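Long-range contacts in uncharacterized protein Cgl0159 (Corynebacterium glutamicum, PDB 3FOK), which is of unknown function but folds as a TIM barrel of the Cgl0159-like family, an architecture shared by many enzymes: residues A[219-224]-A[236-241]; A[51-56]-A[113-118]; A[253-258]-A[289-294]. All blocks are in the same frame, centred on the assembly; numbering follows the deposited sequence.

Contact 1: A[219-224]-A[236-241]; sequences TWMKLP and TTMPTL
Pro239 comes over one face of the Trp220 indole, crossing it at about a right angle, with CG as the touching atom. This CG sits over the middle of the five-membered ring, 3.2 Å from the centroid and 7° off the ring normal, a CH-pi contact, while Pro239 CB reaches along the same face toward the six-membered ring. Trp220 is placed for this by a chi1 of -72°, which sets CG beside its own backbone N. Leu241 comes to the benzo side obliquely, its CG 3.9 Å from Trp220 CE3. Phe144 meets the same indole edge-to-face.

Beyond the proline the backbones take over as neighbouring parallel strands of the TIM barrel, the segments 219-224 and 236-241 being joined through helix 229-232 in a beta-alpha-beta unit. The ladder alternates: Met221 N donates to Pro239 O at 3.0 Å, Leu241 N to Met221 O at 2.8 Å, and Leu223 N to Leu241 O at 3.0 Å. Met221 and Thr240 turn their side chains to one face of the sheet, where helix 199-210 covers Met221; Lys222 and Leu241 turn theirs to the other. The extended chain of Lys222 ends in a salt bridge from NZ to Glu182.

Leu223 crosses Thr240 at about a right angle, its CG 3.9 Å from Thr240 CG2, and like Met221 it touches Val206 of helix 199-210. Thr240 OG1 binds back to Met238 O from above the carbonyl plane. In the loop just before strand 240-243, the selenium of Met238, a selenomethionine, meets Thr219 OG1, and Arg18 of a second subunit packs on both Met238 and Pro239.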
ATOM      1  N   THR A 219     -16.921  20.831   5.265  1.00 17.86           N
ATOM      2  CA  THR A 219     -15.776  21.012   6.136  1.00 18.32           C
ATOM      3  C   THR A 219     -15.770  22.316   6.924  1.00 17.23           C
ATOM      4  O   THR A 219     -16.059  23.387   6.400  1.00 15.20           O
ATOM      5  CB  THR A 219     -14.448  20.863   5.349  1.00 17.78           C
ATOM      6  OG1 THR A 219     -13.929  22.154   5.023  1.00 21.25           O
ATOM      7  CG2 THR A 219     -14.677  20.077   4.065  1.00 15.78           C
ATOM      8  N   TRP A 220     -15.448  22.181   8.205  1.00 17.64           N
ATOM      9  CA  TRP A 220     -15.366  23.289   9.144  1.00 18.29           C
ATOM     10  C   TRP A 220     -13.905  23.461   9.528  1.00 19.35           C
ATOM     11  O   TRP A 220     -13.074  22.599   9.260  1.00 19.41           O
ATOM     12  CB  TRP A 220     -16.161  22.976  10.415  1.00 17.46           C
ATOM     13  CG  TRP A 220     -17.644  22.998  10.261  1.00 17.01           C
ATOM     14  CD1 TRP A 220     -18.384  22.328   9.335  1.00 18.04           C
ATOM     15  CD2 TRP A 220     -18.576  23.709  11.083  1.00 17.66           C
ATOM     16  NE1 TRP A 220     -19.723  22.574   9.525  1.00 16.74           N
ATOM     17  CE2 TRP A 220     -19.870  23.421  10.593  1.00 17.30           C
ATOM     18  CE3 TRP A 220     -18.445  24.561  12.189  1.00 16.82           C
ATOM     19  CZ2 TRP A 220     -21.027  23.955  11.168  1.00 17.67           C
ATOM     20  CZ3 TRP A 220     -19.596  25.093  12.766  1.00 16.75           C
ATOM     21  CH2 TRP A 220     -20.870  24.788  12.251  1.00 18.94           C
HETATM   22  N   MSE A 221     -13.602  24.578  10.169  1.00 21.66           N
HETATM   23  CA  MSE A 221     -12.250  24.862  10.616  1.00 22.98           C
HETATM   24  C   MSE A 221     -12.266  25.000  12.131  1.00 21.71           C
HETATM   25  O   MSE A 221     -13.212  25.533  12.711  1.00 19.96           O
HETATM   26  CB  MSE A 221     -11.735  26.168  10.001  1.00 26.26           C
HETATM   27  CG  MSE A 221     -11.508  26.134   8.500  1.00 32.23           C
HETATM   28 SE   MSE A 221      -9.907  25.175   7.980  1.00 40.73          SE
HETATM   29  CE  MSE A 221     -10.711  23.609   7.209  1.00 38.34           C
ATOM     30  N   LYS A 222     -11.219  24.495  12.764  1.00 21.08           N
ATOM     31  CA  LYS A 222     -11.061  24.586  14.208  1.00 21.28           C
ATOM     32  C   LYS A 222      -9.734  25.327  14.298  1.00 20.77           C
ATOM     33  O   LYS A 222      -8.673  24.741  14.100  1.00 19.48           O
ATOM     34  CB  LYS A 222     -10.959  23.186  14.815  1.00 21.99           C
ATOM     35  CG  LYS A 222     -10.912  23.137  16.333  1.00 23.17           C
ATOM     36  CD  LYS A 222     -10.767  21.692  16.794  1.00 25.05           C
ATOM     37  CE  LYS A 222     -10.505  21.587  18.282  1.00 25.30           C
ATOM     38  NZ  LYS A 222     -10.142  20.193  18.657  1.00 26.59           N
ATOM     39  N   LEU A 223      -9.801  26.628  14.565  1.00 21.04           N
ATOM     40  CA  LEU A 223      -8.603  27.454  14.617  1.00 20.77           C
ATOM     41  C   LEU A 223      -8.243  28.002  15.987  1.00 22.64           C
ATOM     42  O   LEU A 223      -9.084  28.084  16.882  1.00 23.65           O
ATOM     43  CB  LEU A 223      -8.756  28.632  13.651  1.00 20.60           C
ATOM     44  CG  LEU A 223      -9.188  28.326  12.216  1.00 19.88           C
ATOM     45  CD1 LEU A 223      -9.318  29.626  11.447  1.00 18.02           C
ATOM     46  CD2 LEU A 223      -8.181  27.408  11.548  1.00 19.49           C
ATOM     47  N   PRO A 224      -6.966  28.382  16.165  1.00 22.78           N
ATOM     48  CA  PRO A 224      -6.484  28.934  17.432  1.00 23.69           C
ATOM     49  C   PRO A 224      -6.681  30.448  17.416  1.00 25.47           C
ATOM     50  O   PRO A 224      -6.522  31.082  16.368  1.00 26.55           O
ATOM     51  CB  PRO A 224      -5.012  28.552  17.423  1.00 23.35           C
ATOM     52  CG  PRO A 224      -4.660  28.740  15.984  1.00 22.37           C
ATOM     53  CD  PRO A 224      -5.834  28.094  15.263  1.00 21.34           C
ATOM     54  N   THR A 236     -10.946  32.134   5.008  1.00 25.71           N
ATOM     55  CA  THR A 236     -11.982  31.229   4.525  1.00 25.49           C
ATOM     56  C   THR A 236     -13.386  31.760   4.680  1.00 24.18           C
ATOM     57  O   THR A 236     -13.638  32.755   5.359  1.00 23.12           O
ATOM     58  CB  THR A 236     -11.970  29.860   5.236  1.00 26.07           C
ATOM     59  OG1 THR A 236     -11.762  30.046   6.641  1.00 25.49           O
ATOM     60  CG2 THR A 236     -10.907  28.959   4.647  1.00 29.22           C
ATOM     61  N   THR A 237     -14.296  31.046   4.037  1.00 23.95           N
ATOM     62  CA  THR A 237     -15.711  31.353   4.052  1.00 24.17           C
ATOM     63  C   THR A 237     -16.378  30.237   4.839  1.00 24.16           C
ATOM     64  O   THR A 237     -17.595  30.207   4.997  1.00 24.33           O
ATOM     65  CB  THR A 237     -16.270  31.349   2.627  1.00 25.48           C
ATOM     66  OG1 THR A 237     -15.927  30.111   1.988  1.00 26.15           O
ATOM     67  CG2 THR A 237     -15.688  32.499   1.824  1.00 24.92           C
HETATM   68  N   MSE A 238     -15.556  29.325   5.344  1.00 24.71           N
HETATM   69  CA  MSE A 238     -16.050  28.175   6.084  1.00 26.11           C
HETATM   70  C   MSE A 238     -16.365  28.399   7.552  1.00 23.39           C
HETATM   71  O   MSE A 238     -15.720  29.199   8.226  1.00 22.16           O
HETATM   72  CB  MSE A 238     -15.057  27.026   5.950  1.00 30.11           C
HETATM   73  CG  MSE A 238     -14.833  26.633   4.511  1.00 35.42           C
HETATM   74 SE   MSE A 238     -13.407  25.376   4.305  1.00 43.55          SE
HETATM   75  CE  MSE A 238     -14.021  24.543   2.662  1.00 41.36           C
ATOM     76  N   PRO A 239     -17.380  27.684   8.061  1.00 21.20           N
ATOM     77  CA  PRO A 239     -17.779  27.802   9.464  1.00 20.87           C
ATOM     78  C   PRO A 239     -16.581  27.456  10.336  1.00 21.34           C
ATOM     79  O   PRO A 239     -15.923  26.436  10.128  1.00 19.05           O
ATOM     80  CB  PRO A 239     -18.926  26.799   9.586  1.00 20.24           C
ATOM     81  CG  PRO A 239     -18.636  25.799   8.507  1.00 20.23           C
ATOM     82  CD  PRO A 239     -18.191  26.670   7.368  1.00 19.79           C
ATOM     83  N   THR A 240     -16.294  28.320  11.300  1.00 22.59           N
ATOM     84  CA  THR A 240     -15.146  28.134  12.170  1.00 22.45           C
ATOM     85  C   THR A 240     -15.480  28.045  13.653  1.00 23.10           C
ATOM     86  O   THR A 240     -16.397  28.699  14.145  1.00 24.30           O
ATOM     87  CB  THR A 240     -14.136  29.283  11.961  1.00 23.13           C
ATOM     88  OG1 THR A 240     -13.702  29.290  10.597  1.00 23.92           O
ATOM     89  CG2 THR A 240     -12.929  29.116  12.870  1.00 25.60           C
ATOM     90  N   LEU A 241     -14.720  27.214  14.353  1.00 23.60           N
ATOM     91  CA  LEU A 241     -14.872  27.031  15.789  1.00 24.33           C
ATOM     92  C   LEU A 241     -13.503  27.319  16.388  1.00 25.21           C
ATOM     93  O   LEU A 241     -12.476  26.939  15.825  1.00 25.19           O
ATOM     94  CB  LEU A 241     -15.309  25.600  16.109  1.00 24.17           C
ATOM     95  CG  LEU A 241     -16.726  25.242  15.656  1.00 25.27           C
ATOM     96  CD1 LEU A 241     -16.982  23.765  15.874  1.00 23.38           C
ATOM     97  CD2 LEU A 241     -17.737  26.081  16.427  1.00 24.62           C
TER

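Contact 2: A[51-56]-A[113-118]; sequences HPARGA and MNRGGL
Two arginines crossing at about a right angle make the close-packed part of this contact between loops. Arg54 CD lies over one face of the Arg115 guanidinium, toward its rim and 3.7 Å from Arg115 NH1, and Ala53 CB presses on Arg115 CG at the same distance. Methylene carbon, not charge, thus meets the flat cation; the two guanidinium planes are 51° apart. Arg115 is bent at chi2 and chi3, and its NE hydrogen-bonds to Asp50 O. Leu118 closes the other end, its CD2 3.5 Å from Arg54 O.

The looser side belongs to the tip of Arg54, a partly exposed residue. With CG anti to the backbone N (chi1 -164°), the chain makes one weak hydrogen bond across the segments, Arg54 NE to Gly117 O at 3.0 Å and only 125° at the hydrogen. Gly117 is the centre of an inverse gamma turn. The stronger partner of Arg54 is Glu124, whose salt bridge to NH2 would offset the nearby positive charge of Arg150.

Segment 51-56 follows strand 44-48 and segment 113-118 follows strand 108-112, so the contact joins two loops at the C-terminal ends of barrel strands, with helix 69-81 against Pro52 and strand 144-151 against Arg115.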
ATOM      1  N   HIS A  51      -7.474  14.274  23.859  1.00 20.50           N
ATOM      2  CA  HIS A  51      -6.031  14.370  24.059  1.00 20.99           C
ATOM      3  C   HIS A  51      -5.337  13.095  24.559  1.00 20.67           C
ATOM      4  O   HIS A  51      -4.277  12.722  24.054  1.00 20.67           O
ATOM      5  CB  HIS A  51      -5.706  15.507  25.030  1.00 21.45           C
ATOM      6  CG  HIS A  51      -6.506  16.748  24.800  1.00 21.48           C
ATOM      7  ND1 HIS A  51      -7.859  16.819  25.057  1.00 21.95           N
ATOM      8  CD2 HIS A  51      -6.144  17.975  24.351  1.00 20.66           C
ATOM      9  CE1 HIS A  51      -8.295  18.035  24.778  1.00 24.52           C
ATOM     10  NE2 HIS A  51      -7.273  18.755  24.349  1.00 23.84           N
ATOM     11  N   PRO A  52      -5.915  12.420  25.567  1.00 19.81           N
ATOM     12  CA  PRO A  52      -5.296  11.200  26.096  1.00 19.92           C
ATOM     13  C   PRO A  52      -4.866  10.196  25.028  1.00 19.98           C
ATOM     14  O   PRO A  52      -3.729   9.720  25.034  1.00 20.96           O
ATOM     15  CB  PRO A  52      -6.379  10.637  27.010  1.00 19.89           C
ATOM     16  CG  PRO A  52      -7.059  11.867  27.510  1.00 19.70           C
ATOM     17  CD  PRO A  52      -7.192  12.693  26.250  1.00 20.12           C
ATOM     18  N   ALA A  53      -5.783   9.883  24.118  1.00 19.04           N
ATOM     19  CA  ALA A  53      -5.529   8.929  23.043  1.00 18.48           C
ATOM     20  C   ALA A  53      -4.310   9.286  22.197  1.00 18.05           C
ATOM     21  O   ALA A  53      -3.766   8.440  21.493  1.00 17.12           O
ATOM     22  CB  ALA A  53      -6.760   8.819  22.156  1.00 17.18           C
ATOM     23  N   ARG A  54      -3.883  10.539  22.266  1.00 18.83           N
ATOM     24  CA  ARG A  54      -2.731  10.980  21.497  1.00 18.77           C
ATOM     25  C   ARG A  54      -1.479  10.993  22.371  1.00 19.90           C
ATOM     26  O   ARG A  54      -0.412  11.445  21.948  1.00 19.45           O
ATOM     27  CB  ARG A  54      -2.990  12.374  20.923  1.00 19.57           C
ATOM     28  CG  ARG A  54      -2.026  12.742  19.828  1.00 21.37           C
ATOM     29  CD  ARG A  54      -2.191  14.172  19.364  1.00 21.21           C
ATOM     30  NE  ARG A  54      -0.876  14.722  19.062  1.00 25.07           N
ATOM     31  CZ  ARG A  54      -0.179  15.483  19.895  1.00 24.73           C
ATOM     32  NH1 ARG A  54      -0.678  15.801  21.080  1.00 23.77           N
ATOM     33  NH2 ARG A  54       1.034  15.894  19.559  1.00 26.96           N
ATOM     34  N   GLY A  55      -1.621  10.486  23.592  1.00 20.07           N
ATOM     35  CA  GLY A  55      -0.503  10.438  24.515  1.00 21.58           C
ATOM     36  C   GLY A  55      -0.192  11.779  25.156  1.00 22.47           C
ATOM     37  O   GLY A  55       0.947  12.030  25.560  1.00 23.72           O
ATOM     38  N   ALA A  56      -1.197  12.644  25.258  1.00 21.71           N
ATOM     39  CA  ALA A  56      -1.010  13.967  25.848  1.00 21.77           C
ATOM     40  C   ALA A  56      -1.906  14.180  27.067  1.00 22.01           C
ATOM     41  O   ALA A  56      -3.042  14.640  26.936  1.00 21.17           O
ATOM     42  CB  ALA A  56      -1.285  15.041  24.801  1.00 20.29           C
HETATM   43  N   MSE A 113     -10.800  11.516  14.610  1.00 18.93           N
HETATM   44  CA  MSE A 113     -10.390  10.438  13.716  1.00 20.78           C
HETATM   45  C   MSE A 113      -8.936   9.973  13.799  1.00 21.41           C
HETATM   46  O   MSE A 113      -8.674   8.768  13.779  1.00 21.53           O
HETATM   47  CB  MSE A 113     -10.700  10.829  12.271  1.00 22.77           C
HETATM   48  CG  MSE A 113     -12.157  11.171  12.020  1.00 27.75           C
HETATM   49 SE   MSE A 113     -12.513  11.630  10.170  1.00 36.42          SE
HETATM   50  CE  MSE A 113     -12.689   9.841   9.453  1.00 30.58           C
ATOM     51  N   ASN A 114      -7.995  10.912  13.882  1.00 20.57           N
ATOM     52  CA  ASN A 114      -6.583  10.546  13.923  1.00 19.35           C
ATOM     53  C   ASN A 114      -5.806  10.939  15.176  1.00 18.03           C
ATOM     54  O   ASN A 114      -5.803  12.094  15.591  1.00 18.60           O
ATOM     55  CB  ASN A 114      -5.863  11.088  12.679  1.00 20.20           C
ATOM     56  CG  ASN A 114      -5.890  12.605  12.586  1.00 20.60           C
ATOM     57  OD1 ASN A 114      -4.998  13.208  11.989  1.00 21.70           O
ATOM     58  ND2 ASN A 114      -6.913  13.226  13.159  1.00 18.69           N
ATOM     59  N   ARG A 115      -5.124   9.954  15.750  1.00 17.06           N
ATOM     60  CA  ARG A 115      -4.330  10.130  16.963  1.00 16.76           C
ATOM     61  C   ARG A 115      -2.945   9.499  16.829  1.00 17.13           C
ATOM     62  O   ARG A 115      -2.194   9.429  17.795  1.00 16.68           O
ATOM     63  CB  ARG A 115      -5.054   9.489  18.151  1.00 16.92           C
ATOM     64  CG  ARG A 115      -6.007  10.400  18.937  1.00 18.37           C
ATOM     65  CD  ARG A 115      -6.142  11.770  18.311  1.00 16.88           C
ATOM     66  NE  ARG A 115      -6.263  12.819  19.315  1.00 18.06           N
ATOM     67  CZ  ARG A 115      -5.967  14.094  19.092  1.00 19.19           C
ATOM     68  NH1 ARG A 115      -5.532  14.476  17.899  1.00 18.03           N
ATOM     69  NH2 ARG A 115      -6.099  14.986  20.062  1.00 22.50           N
ATOM     70  N   GLY A 116      -2.613   9.050  15.624  1.00 17.86           N
ATOM     71  CA  GLY A 116      -1.333   8.409  15.377  1.00 16.71           C
ATOM     72  C   GLY A 116      -0.088   9.204  15.726  1.00 16.13           C
ATOM     73  O   GLY A 116       0.888   8.640  16.230  1.00 16.61           O
ATOM     74  N   GLY A 117      -0.108  10.504  15.450  1.00 14.21           N
ATOM     75  CA  GLY A 117       1.037  11.347  15.751  1.00 14.33           C
ATOM     76  C   GLY A 117       1.163  11.609  17.239  1.00 13.42           C
ATOM     77  O   GLY A 117       0.899  12.714  17.708  1.00 12.92           O
ATOM     78  N   LEU A 118       1.577  10.584  17.975  1.00 13.45           N
ATOM     79  CA  LEU A 118       1.723  10.669  19.423  1.00 14.65           C
ATOM     80  C   LEU A 118       2.656  11.781  19.890  1.00 15.96           C
ATOM     81  O   LEU A 118       3.678  12.069  19.262  1.00 15.15           O
ATOM     82  CB  LEU A 118       2.218   9.332  19.974  1.00 12.68           C
ATOM     83  CG  LEU A 118       1.315   8.124  19.721  1.00 12.45           C
ATOM     84  CD1 LEU A 118       1.973   6.874  20.291  1.00 11.29           C
ATOM     85  CD2 LEU A 118      -0.051   8.349  20.352  1.00 13.49           C
TER

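Contact 3: A[253-258]-A[289-294]; sequences ATFASW and DTAARL
Helices 252-261 and 284-295 belong to the outer layer of the TIM barrel, and here they run side by side in nearly the same direction. Over the segments 253-258 and 289-294 the axes come no closer than 10.9 Å and cross at -17°, so side chains make the contact.

Phe255 does most of the bridging. Its chi1 of -78° sets CG beside the backbone N, and the ring reaches across to take the methyl of Thr290 over its centre: CG2 lies 3.5 Å from the ring centroid and 13° off the normal, a CH-pi contact. Thr290 offers this methyl because its CG2 is anti to the backbone N, while OG1, beside the N, turns back to hydrogen-bond with Ala286 O one turn earlier. Leu294 comes obliquely one turn on, its CD2 3.9 Å from Phe255 CD1 and also touching Phe255 O.

Toward the barrel, Trp258 presents an edge to Ala291, CZ3 to CB at 4.4 Å. The indole is covered on one face by Thr254 CG2 of its own helix and reaches inward to Leu270 and Val272 of strand 267-272, while Ala291 packs on Phe45 of strand 44-48.

No hydrogen bond or salt bridge crosses between the segments. The hydroxyl of Thr290, at the interface itself, is taken up by Ala286 O and leaves the methyl to face the ring. The pairing therefore rests on apolar contact and is probably insensitive to charge, its most specific element being the Thr290 methyl centred over the Phe255 ring.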
ATOM      1  N   ALA A 253      -7.778  37.236  30.435  1.00 45.83           N
ATOM      2  CA  ALA A 253      -7.293  37.695  29.141  1.00 44.69           C
ATOM      3  C   ALA A 253      -7.686  36.688  28.064  1.00 44.03           C
ATOM      4  O   ALA A 253      -8.047  37.069  26.947  1.00 43.59           O
ATOM      5  CB  ALA A 253      -5.778  37.858  29.178  1.00 44.13           C
ATOM      6  N   THR A 254      -7.615  35.405  28.409  1.00 42.50           N
ATOM      7  CA  THR A 254      -7.967  34.339  27.478  1.00 41.87           C
ATOM      8  C   THR A 254      -9.427  34.456  27.048  1.00 41.18           C
ATOM      9  O   THR A 254      -9.731  34.457  25.854  1.00 40.92           O
ATOM     10  CB  THR A 254      -7.740  32.945  28.110  1.00 41.59           C
ATOM     11  OG1 THR A 254      -6.355  32.789  28.443  1.00 41.11           O
ATOM     12  CG2 THR A 254      -8.147  31.847  27.144  1.00 40.65           C
ATOM     13  N   PHE A 255     -10.327  34.554  28.023  1.00 40.28           N
ATOM     14  CA  PHE A 255     -11.752  34.677  27.735  1.00 38.52           C
ATOM     15  C   PHE A 255     -12.046  35.913  26.889  1.00 38.35           C
ATOM     16  O   PHE A 255     -12.936  35.897  26.037  1.00 37.89           O
ATOM     17  CB  PHE A 255     -12.554  34.744  29.038  1.00 37.61           C
ATOM     18  CG  PHE A 255     -12.750  33.412  29.703  1.00 37.07           C
ATOM     19  CD1 PHE A 255     -13.501  32.418  29.086  1.00 36.80           C
ATOM     20  CD2 PHE A 255     -12.184  33.150  30.946  1.00 37.13           C
ATOM     21  CE1 PHE A 255     -13.688  31.179  29.697  1.00 36.76           C
ATOM     22  CE2 PHE A 255     -12.364  31.913  31.568  1.00 36.78           C
ATOM     23  CZ  PHE A 255     -13.118  30.927  30.942  1.00 36.28           C
ATOM     24  N   ALA A 256     -11.291  36.982  27.123  1.00 37.38           N
ATOM     25  CA  ALA A 256     -11.477  38.225  26.386  1.00 35.83           C
ATOM     26  C   ALA A 256     -11.130  38.066  24.910  1.00 35.20           C
ATOM     27  O   ALA A 256     -11.826  38.597  24.045  1.00 35.20           O
ATOM     28  CB  ALA A 256     -10.630  39.332  27.008  1.00 34.50           C
ATOM     29  N   SER A 257     -10.052  37.343  24.620  1.00 34.17           N
ATOM     30  CA  SER A 257      -9.643  37.136  23.236  1.00 33.59           C
ATOM     31  C   SER A 257     -10.688  36.308  22.490  1.00 33.51           C
ATOM     32  O   SER A 257     -10.935  36.535  21.305  1.00 33.47           O
ATOM     33  CB  SER A 257      -8.282  36.442  23.179  1.00 32.88           C
ATOM     34  OG  SER A 257      -8.325  35.175  23.809  1.00 33.92           O
ATOM     35  N   TRP A 258     -11.296  35.352  23.186  1.00 32.34           N
ATOM     36  CA  TRP A 258     -12.326  34.513  22.585  1.00 32.23           C
ATOM     37  C   TRP A 258     -13.537  35.378  22.268  1.00 33.23           C
ATOM     38  O   TRP A 258     -14.096  35.313  21.172  1.00 33.51           O
ATOM     39  CB  TRP A 258     -12.754  33.400  23.548  1.00 30.18           C
ATOM     40  CG  TRP A 258     -11.689  32.403  23.881  1.00 28.46           C
ATOM     41  CD1 TRP A 258     -10.420  32.355  23.382  1.00 27.88           C
ATOM     42  CD2 TRP A 258     -11.805  31.301  24.790  1.00 27.39           C
ATOM     43  NE1 TRP A 258      -9.739  31.291  23.924  1.00 29.23           N
ATOM     44  CE2 TRP A 258     -10.566  30.628  24.791  1.00 27.50           C
ATOM     45  CE3 TRP A 258     -12.840  30.817  25.602  1.00 26.91           C
ATOM     46  CZ2 TRP A 258     -10.330  29.494  25.573  1.00 26.93           C
ATOM     47  CZ3 TRP A 258     -12.603  29.685  26.382  1.00 26.71           C
ATOM     48  CH2 TRP A 258     -11.358  29.038  26.360  1.00 26.49           C
ATOM     49  N   ASP A 289     -19.374  27.755  32.463  1.00 25.29           N
ATOM     50  CA  ASP A 289     -20.461  28.732  32.359  1.00 24.45           C
ATOM     51  C   ASP A 289     -19.989  30.000  31.661  1.00 25.31           C
ATOM     52  O   ASP A 289     -20.691  30.552  30.815  1.00 24.92           O
ATOM     53  CB  ASP A 289     -21.006  29.102  33.740  1.00 24.03           C
ATOM     54  CG  ASP A 289     -21.842  27.997  34.356  1.00 26.23           C
ATOM     55  OD1 ASP A 289     -22.649  27.379  33.626  1.00 27.06           O
ATOM     56  OD2 ASP A 289     -21.707  27.756  35.574  1.00 27.33           O
ATOM     57  N   THR A 290     -18.800  30.464  32.034  1.00 26.34           N
ATOM     58  CA  THR A 290     -18.220  31.658  31.439  1.00 27.44           C
ATOM     59  C   THR A 290     -18.219  31.473  29.927  1.00 28.97           C
ATOM     60  O   THR A 290     -18.829  32.256  29.188  1.00 29.04           O
ATOM     61  CB  THR A 290     -16.771  31.860  31.904  1.00 28.27           C
ATOM     62  OG1 THR A 290     -16.746  32.029  33.327  1.00 30.30           O
ATOM     63  CG2 THR A 290     -16.160  33.083  31.239  1.00 27.45           C
ATOM     64  N   ALA A 291     -17.533  30.423  29.484  1.00 28.96           N
ATOM     65  CA  ALA A 291     -17.433  30.098  28.069  1.00 29.23           C
ATOM     66  C   ALA A 291     -18.827  29.955  27.463  1.00 30.22           C
ATOM     67  O   ALA A 291     -19.112  30.495  26.389  1.00 29.94           O
ATOM     68  CB  ALA A 291     -16.646  28.805  27.890  1.00 28.19           C
ATOM     69  N   ALA A 292     -19.694  29.226  28.161  1.00 29.93           N
ATOM     70  CA  ALA A 292     -21.053  29.004  27.695  1.00 30.43           C
ATOM     71  C   ALA A 292     -21.796  30.309  27.430  1.00 31.54           C
ATOM     72  O   ALA A 292     -22.374  30.499  26.360  1.00 30.17           O
ATOM     73  CB  ALA A 292     -21.817  28.175  28.713  1.00 30.76           C
ATOM     74  N   ARG A 293     -21.779  31.204  28.412  1.00 33.53           N
ATOM     75  CA  ARG A 293     -22.473  32.481  28.294  1.00 35.76           C
ATOM     76  C   ARG A 293     -21.761  33.433  27.341  1.00 35.65           C
ATOM     77  O   ARG A 293     -22.223  34.547  27.088  1.00 36.51           O
ATOM     78  CB  ARG A 293     -22.651  33.097  29.688  1.00 37.47           C
ATOM     79  CG  ARG A 293     -23.584  32.248  30.574  1.00 42.97           C
ATOM     80  CD  ARG A 293     -23.653  32.701  32.034  1.00 45.71           C
ATOM     81  NE  ARG A 293     -22.353  32.664  32.702  1.00 48.19           N
ATOM     82  CZ  ARG A 293     -22.179  32.743  34.019  1.00 48.98           C
ATOM     83  NH1 ARG A 293     -23.227  32.858  34.830  1.00 49.06           N
ATOM     84  NH2 ARG A 293     -20.952  32.718  34.528  1.00 48.87           N
ATOM     85  N   LEU A 294     -20.642  32.973  26.794  1.00 34.95           N
ATOM     86  CA  LEU A 294     -19.860  33.755  25.846  1.00 33.15           C
ATOM     87  C   LEU A 294     -20.301  33.346  24.440  1.00 33.29           C
ATOM     88  O   LEU A 294     -20.288  34.151  23.511  1.00 34.14           O
ATOM     89  CB  LEU A 294     -18.372  33.459  26.046  1.00 30.55           C
ATOM     90  CG  LEU A 294     -17.377  34.622  26.064  1.00 30.19           C
ATOM     91  CD1 LEU A 294     -17.919  35.786  26.880  1.00 27.80           C
ATOM     92  CD2 LEU A 294     -16.062  34.128  26.650  1.00 26.07           C
TER

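The three contacts sample different layers of one barrel. Contact 1 is fully buried and belongs to the sheet itself, whereas contact 3 lies in the partly buried helical layer, its centre 18 Å from that of contact 1; strand 240-243 is followed in the chain by helix 252-261, so the two hold successive elements. Contact 2 sits among loops, on the opposite side of the chain's centre from contact 3. Chemistry follows place: regular backbone hydrogen bonds dominate in 219-224 with 236-241, arginine stems and a weak bond in 51-56 with 113-118, and mainly apolar side-chain contacts, with no hydrogen bond across, in 253-258 with 289-294. Methyl- or methylene-on-ring packing recurs in contacts 1 and 3, and other subunits reach contacts 1 and 2 alone.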